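Local atomic coordinates of Serine/threonine-protein kinase Tel1 (Chaetomium thermophilum, PDB entry 6SKY), a protein that probably phosphorylates serine or threonine followed by glutamine in target proteins, using ATP, to activate checkpoint signalling after DNA damage. Residues 1926-1931 with 2817-2822. Residues are numbered along the deposited sequence; the frame is centred on the assembly and turned at random.
Sequences DPDAYY and FRRCCE
This contact joins the FAT region of a PIKK-family kinase to its kinase domain: a loop of the former meets a helix of the latter. The loop runs between helices 1916-1923 and 1939-1948. The helix is 2816-2828, and Arg2819 reaches from it into the loop, where it meets Asp1928 and Tyr1931. Its chain is bent at chi2 (-109°) and again at chi3, which lays the guanidinium flat over one face of the Tyr1931 ring. The two planes are 18° apart. Arg2819 CZ sits 4.0 Å from the centroid of the Tyr1931 ring, so the stack is also a cation-pi contact. The overlap is displaced toward the ring's rim, with Arg2819 NH1 3.6 Å from Tyr1931 CE2. At the guanidinium edge, Asp1928 OD1 accepts a salt-bridge hydrogen bond of 3.2 Å from Arg2819 NH1. OD1 uses its anti lone pair and lies close to the guanidinium plane, but the carboxylate itself is turned 75° from that plane. A second, weak bond of 3.3 Å runs from Arg2819 NE to Asp1928 OD1 as well. The strongest polar partner of Asp1928 is Arg2642, which makes a salt bridge to the same OD1, so two arginines share one buried carboxylate, which probably keeps it ionised. An alanine in place of Arg2819 would probably weaken this junction, because both the stack on Tyr1931 and one of the two arginine partners of Asp1928 would be lost. The other carboxylate oxygen comes near the next residue of the helix, with Asp1928 OD2 3.7 Å from Cys2820 SG.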
loop_
_atom_site.group_PDB
_atom_site.type_symbol
_atom_site.label_atom_id
_atom_site.label_comp_id
_atom_site.label_asym_id
_atom_site.label_seq_id
_atom_site.Cartn_x
_atom_site.Cartn_y
_atom_site.Cartn_z
ATOM N N ASP A 1926 10.904 24.844 5.326
ATOM C CA ASP A 1926 9.982 24.129 6.175
ATOM C C ASP A 1926 9.510 22.923 5.387
ATOM O O ASP A 1926 9.303 23.033 4.172
ATOM C CB ASP A 1926 8.782 24.977 6.599
ATOM C CG ASP A 1926 8.192 24.526 7.919
ATOM O OD1 ASP A 1926 8.949 24.449 8.905
ATOM O OD2 ASP A 1926 6.979 24.251 7.980
ATOM N N PRO A 1927 9.338 21.770 6.029
ATOM C CA PRO A 1927 8.849 20.604 5.290
ATOM C C PRO A 1927 7.414 20.741 4.805
ATOM O O PRO A 1927 7.099 20.239 3.722
ATOM C CB PRO A 1927 8.989 19.459 6.302
ATOM C CG PRO A 1927 9.865 19.968 7.369
ATOM C CD PRO A 1927 9.679 21.437 7.420
ATOM N N ASP A 1928 6.535 21.409 5.553
ATOM C CA ASP A 1928 5.104 21.312 5.311
ATOM C C ASP A 1928 4.464 22.554 4.720
ATOM O O ASP A 1928 3.308 22.482 4.312
ATOM C CB ASP A 1928 4.370 20.979 6.614
ATOM C CG ASP A 1928 4.932 19.768 7.307
ATOM O OD1 ASP A 1928 5.407 18.850 6.615
ATOM O OD2 ASP A 1928 4.898 19.734 8.552
ATOM N N ALA A 1929 5.161 23.684 4.666
ATOM C CA ALA A 1929 4.499 24.930 4.296
ATOM C C ALA A 1929 4.028 24.914 2.848
ATOM O O ALA A 1929 2.942 25.415 2.539
ATOM C CB ALA A 1929 5.435 26.105 4.542
ATOM N N TYR A 1930 4.828 24.331 1.955
ATOM C CA TYR A 1930 4.501 24.293 0.535
ATOM C C TYR A 1930 3.114 23.741 0.270
ATOM O O TYR A 1930 2.448 24.167 -0.675
ATOM C CB TYR A 1930 5.538 23.450 -0.195
ATOM C CG TYR A 1930 5.272 23.257 -1.662
ATOM C CD1 TYR A 1930 5.583 24.245 -2.575
ATOM C CD2 TYR A 1930 4.727 22.078 -2.137
ATOM C CE1 TYR A 1930 5.349 24.074 -3.908
ATOM C CE2 TYR A 1930 4.488 21.900 -3.470
ATOM C CZ TYR A 1930 4.804 22.899 -4.351
ATOM O OH TYR A 1930 4.571 22.730 -5.688
ATOM N N TYR A 1931 2.661 22.798 1.085
ATOM C CA TYR A 1931 1.396 22.125 0.845
ATOM C C TYR A 1931 0.192 22.968 1.216
ATOM O O TYR A 1931 -0.934 22.548 0.957
ATOM C CB TYR A 1931 1.355 20.816 1.616
ATOM C CG TYR A 1931 2.488 19.904 1.266
ATOM C CD1 TYR A 1931 2.355 18.956 0.280
ATOM C CD2 TYR A 1931 3.696 20.001 1.913
ATOM C CE1 TYR A 1931 3.392 18.129 -0.045
ATOM C CE2 TYR A 1931 4.737 19.181 1.594
ATOM C CZ TYR A 1931 4.581 18.248 0.614
ATOM O OH TYR A 1931 5.626 17.421 0.297
ATOM N N PHE A 2817 -0.545 22.736 9.771
ATOM C CA PHE A 2817 -1.479 22.210 10.759
ATOM C C PHE A 2817 -2.068 20.884 10.312
ATOM O O PHE A 2817 -2.096 19.921 11.079
ATOM C CB PHE A 2817 -2.590 23.217 11.035
ATOM C CG PHE A 2817 -3.608 22.728 12.010
ATOM C CD1 PHE A 2817 -3.317 22.648 13.348
ATOM C CD2 PHE A 2817 -4.855 22.338 11.588
ATOM C CE1 PHE A 2817 -4.241 22.194 14.235
ATOM C CE2 PHE A 2817 -5.776 21.884 12.478
ATOM C CZ PHE A 2817 -5.466 21.812 13.801
ATOM N N ARG A 2818 -2.547 20.812 9.076
ATOM C CA ARG A 2818 -3.198 19.597 8.610
ATOM C C ARG A 2818 -2.205 18.456 8.447
ATOM O O ARG A 2818 -2.505 17.310 8.799
ATOM C CB ARG A 2818 -3.917 19.886 7.306
ATOM C CG ARG A 2818 -5.007 18.931 6.994
ATOM C CD ARG A 2818 -5.731 19.342 5.750
ATOM N NE ARG A 2818 -6.530 20.538 5.960
ATOM C CZ ARG A 2818 -7.830 20.527 6.207
ATOM N NH1 ARG A 2818 -8.477 21.661 6.383
ATOM N NH2 ARG A 2818 -8.479 19.381 6.275
ATOM N N ARG A 2819 -1.007 18.749 7.948
ATOM C CA ARG A 2819 0.007 17.713 7.819
ATOM C C ARG A 2819 0.460 17.209 9.177
ATOM O O ARG A 2819 0.705 16.014 9.345
ATOM C CB ARG A 2819 1.198 18.231 7.026
ATOM C CG ARG A 2819 0.889 18.586 5.605
ATOM C CD ARG A 2819 1.498 17.621 4.651
ATOM N NE ARG A 2819 2.947 17.617 4.731
ATOM C CZ ARG A 2819 3.712 16.712 4.139
ATOM N NH1 ARG A 2819 5.027 16.770 4.259
ATOM N NH2 ARG A 2819 3.157 15.746 3.435
ATOM N N CYS A 2820 0.575 18.093 10.163
ATOM C CA CYS A 2820 1.012 17.645 11.475
ATOM C C CYS A 2820 -0.085 16.902 12.215
ATOM O O CYS A 2820 0.210 15.969 12.963
ATOM C CB CYS A 2820 1.511 18.828 12.294
ATOM S SG CYS A 2820 3.104 19.434 11.754
ATOM N N CYS A 2821 -1.345 17.280 12.008
ATOM C CA CYS A 2821 -2.454 16.474 12.499
ATOM C C CYS A 2821 -2.411 15.072 11.917
ATOM O O CYS A 2821 -2.604 14.089 12.637
ATOM C CB CYS A 2821 -3.780 17.144 12.156
ATOM S SG CYS A 2821 -4.270 18.480 13.208
ATOM N N GLU A 2822 -2.141 14.954 10.618
ATOM C CA GLU A 2822 -2.105 13.638 9.988
ATOM C C GLU A 2822 -0.926 12.808 10.473
ATOM O O GLU A 2822 -1.076 11.611 10.714
ATOM C CB GLU A 2822 -2.075 13.783 8.473
ATOM C CG GLU A 2822 -3.419 14.125 7.885
ATOM C CD GLU A 2822 -3.325 14.677 6.484
ATOM O OE1 GLU A 2822 -2.235 14.608 5.889
ATOM O OE2 GLU A 2822 -4.341 15.191 5.977
#